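PDB 6G3H: argininosuccinate lyase from Chelativorans sp., which probably catalyses the cleavage of argininosuccinate into fumarate and L-arginine, the last step of arginine biosynthesis. Local coordinates for residues R112-N117 / C196-A201. Residues are numbered along the deposited sequence; the frame is centred on the assembly and turned at random.
Sequences RNDLAN and CPLGAA. With EKQ ((2~{S})-2-[2-[[(2~{S})-1,4-bis(oxidanyl)-1,4-bis(oxidanylidene)butan-2-yl]amino]ethylamino]butanedioic acid), chain B.
Asp114 packs against the loop 196-201 through its carboxylate, whose OD2 takes a hydrogen bond from the backbone N of Gly199 (3.1 Å, 150°) on its anti lone pair and a weak one from the N of Ala201. A buried water is the third donor to OD2, and Gly199 N is shared, weakly, between it and the carboxylate. With chi1 at 66°, OD1 reaches back to Ser111 N while OD2 enters the type II turn Pro197-Ala200; together with Ser111 OG bonding Asn113 N, this resembles a capping box at the start of helix 112-147. At the positive phi of Gly199 a side chain would press against Leu198 O. Packing is tight here: Leu198 CD2 lies 3.4 Å from Asp114 O, and Pro197 CG rests 3.6 Å from Asn117 OD1, an oxygen also bonded by Arg121.

In this lyase of the fumarase/aspartase superfamily, the same helix start lines an active site shared between subunits, with Arg294 and Lys286 of the second subunit also binding the ligand EKQ. Here loop contact is slight. Arg112, whose CB points away from the loop, donates from its backbone N to EKQ O14 (2.9 Å) and from NE (2.9 Å) and NH2 to O13, while O19 sits over one guanidinium face. An alanine in place of Arg112 would probably cost O13 both those bonds and take the cation from beneath O19. Asn113 OD1 accepts from EKQ N09; ND2 reaches O17 at 2.8 Å and also bonds Ala202 O, just beyond the loop segment.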
loop_
_atom_site.group_PDB
_atom_site.type_symbol
_atom_site.label_atom_id
_atom_site.label_comp_id
_atom_site.label_asym_id
_atom_site.label_seq_id
_atom_site.Cartn_x
_atom_site.Cartn_y
_atom_site.Cartn_z
ATOM N N ARG A 112 -11.046 -19.596 22.116
ATOM C CA ARG A 112 -10.387 -19.675 20.821
ATOM C C ARG A 112 -9.565 -18.426 20.536
ATOM O O ARG A 112 -8.639 -18.481 19.720
ATOM C CB ARG A 112 -11.418 -19.896 19.712
ATOM C CG ARG A 112 -11.833 -21.359 19.544
ATOM C CD ARG A 112 -12.799 -21.552 18.389
ATOM N NE ARG A 112 -13.971 -20.684 18.487
ATOM C CZ ARG A 112 -14.850 -20.501 17.505
ATOM N NH1 ARG A 112 -14.695 -21.122 16.344
ATOM N NH2 ARG A 112 -15.884 -19.689 17.677
ATOM N N ASN A 113 -9.859 -17.317 21.217
ATOM C CA ASN A 113 -9.203 -16.052 20.901
ATOM C C ASN A 113 -7.765 -16.032 21.405
ATOM O O ASN A 113 -6.840 -15.703 20.653
ATOM C CB ASN A 113 -10.007 -14.893 21.486
ATOM C CG ASN A 113 -11.395 -14.794 20.884
ATOM O OD1 ASN A 113 -11.687 -15.433 19.872
ATOM N ND2 ASN A 113 -12.255 -13.990 21.495
ATOM N N ASP A 114 -7.550 -16.376 22.677
ATOM C CA ASP A 114 -6.189 -16.411 23.197
ATOM C C ASP A 114 -5.436 -17.665 22.771
ATOM O O ASP A 114 -4.201 -17.634 22.705
ATOM C CB ASP A 114 -6.190 -16.277 24.724
ATOM C CG ASP A 114 -6.820 -17.462 25.432
ATOM O OD1 ASP A 114 -7.700 -18.127 24.849
ATOM O OD2 ASP A 114 -6.434 -17.714 26.593
ATOM N N LEU A 115 -6.142 -18.754 22.465
ATOM C CA LEU A 115 -5.494 -19.906 21.842
ATOM C C LEU A 115 -4.919 -19.531 20.482
ATOM O O LEU A 115 -3.777 -19.880 20.157
ATOM C CB LEU A 115 -6.495 -21.055 21.696
ATOM C CG LEU A 115 -6.068 -22.223 20.794
ATOM C CD1 LEU A 115 -4.908 -22.997 21.413
ATOM C CD2 LEU A 115 -7.239 -23.147 20.498
ATOM N N ALA A 116 -5.707 -18.829 19.665
ATOM C CA ALA A 116 -5.261 -18.497 18.317
ATOM C C ALA A 116 -4.141 -17.464 18.344
ATOM O O ALA A 116 -3.141 -17.611 17.632
ATOM C CB ALA A 116 -6.439 -17.994 17.482
ATOM N N ASN A 117 -4.286 -16.416 19.156
ATOM C CA ASN A 117 -3.236 -15.405 19.246
ATOM C C ASN A 117 -1.918 -16.038 19.675
ATOM O O ASN A 117 -0.861 -15.754 19.100
ATOM C CB ASN A 117 -3.652 -14.302 20.223
ATOM C CG ASN A 117 -2.907 -12.998 19.989
ATOM O OD1 ASN A 117 -1.793 -12.805 20.476
ATOM N ND2 ASN A 117 -3.531 -12.088 19.249
ATOM N N CYS A 196 3.427 -14.201 25.804
ATOM C CA CYS A 196 2.357 -15.188 25.862
ATOM C C CYS A 196 1.035 -14.504 26.179
ATOM O O CYS A 196 0.923 -13.862 27.231
ATOM C CB CYS A 196 2.645 -16.238 26.915
ATOM S SG CYS A 196 1.520 -17.651 26.831
ATOM N N PRO A 197 0.018 -14.614 25.320
ATOM C CA PRO A 197 -1.306 -14.078 25.657
ATOM C C PRO A 197 -2.220 -15.061 26.370
ATOM O O PRO A 197 -3.316 -14.663 26.786
ATOM C CB PRO A 197 -1.872 -13.723 24.278
ATOM C CG PRO A 197 -1.324 -14.802 23.397
ATOM C CD PRO A 197 0.060 -15.121 23.936
ATOM N N LEU A 198 -1.807 -16.319 26.523
ATOM C CA LEU A 198 -2.687 -17.329 27.093
ATOM C C LEU A 198 -3.064 -16.973 28.524
ATOM O O LEU A 198 -2.229 -16.523 29.315
ATOM C CB LEU A 198 -2.016 -18.701 27.047
ATOM C CG LEU A 198 -2.012 -19.349 25.663
ATOM C CD1 LEU A 198 -1.072 -20.539 25.634
ATOM C CD2 LEU A 198 -3.421 -19.767 25.247
ATOM N N GLY A 199 -4.334 -17.196 28.854
ATOM C CA GLY A 199 -4.912 -16.744 30.098
ATOM C C GLY A 199 -5.805 -15.534 29.948
ATOM O O GLY A 199 -6.585 -15.241 30.863
ATOM N N ALA A 200 -5.714 -14.823 28.823
ATOM C CA ALA A 200 -6.666 -13.761 28.535
ATOM C C ALA A 200 -8.048 -14.312 28.215
ATOM O O ALA A 200 -9.036 -13.576 28.311
ATOM C CB ALA A 200 -6.166 -12.911 27.368
ATOM N N ALA A 201 -8.135 -15.584 27.837
ATOM C CA ALA A 201 -9.407 -16.234 27.500
ATOM C C ALA A 201 -10.036 -15.426 26.366
ATOM O O ALA A 201 -9.345 -15.126 25.379
ATOM C CB ALA A 201 -10.250 -16.377 28.759
HETATM C C10 EKQ B . -15.335 -16.119 20.320
HETATM C C15 EKQ B . -15.841 -14.695 20.588
HETATM O O01 EKQ B . -13.749 -16.730 11.485
HETATM C C02 EKQ B . -14.326 -17.360 12.485
HETATM O O03 EKQ B . -14.899 -18.400 12.357
HETATM C C04 EKQ B . -14.197 -16.653 13.804
HETATM C C05 EKQ B . -14.239 -17.636 14.964
HETATM N N06 EKQ B . -14.873 -17.020 16.181
HETATM C C07 EKQ B . -14.430 -15.655 16.582
HETATM C C08 EKQ B . -14.908 -15.232 17.949
HETATM N N09 EKQ B . -14.493 -16.121 19.075
HETATM C C11 EKQ B . -14.549 -16.724 21.475
HETATM C C12 EKQ B . -14.489 -18.219 21.382
HETATM O O13 EKQ B . -14.992 -18.832 20.495
HETATM O O14 EKQ B . -13.821 -18.785 22.363
HETATM O O16 EKQ B . -17.086 -14.551 20.547
HETATM O O17 EKQ B . -15.015 -13.799 20.825
HETATM C C18 EKQ B . -12.854 -18.168 15.340
HETATM O O19 EKQ B . -12.631 -18.307 16.568
HETATM O O20 EKQ B . -12.057 -18.416 14.423
HETATM O O HOH W 1 -6.398 -19.228 28.820
#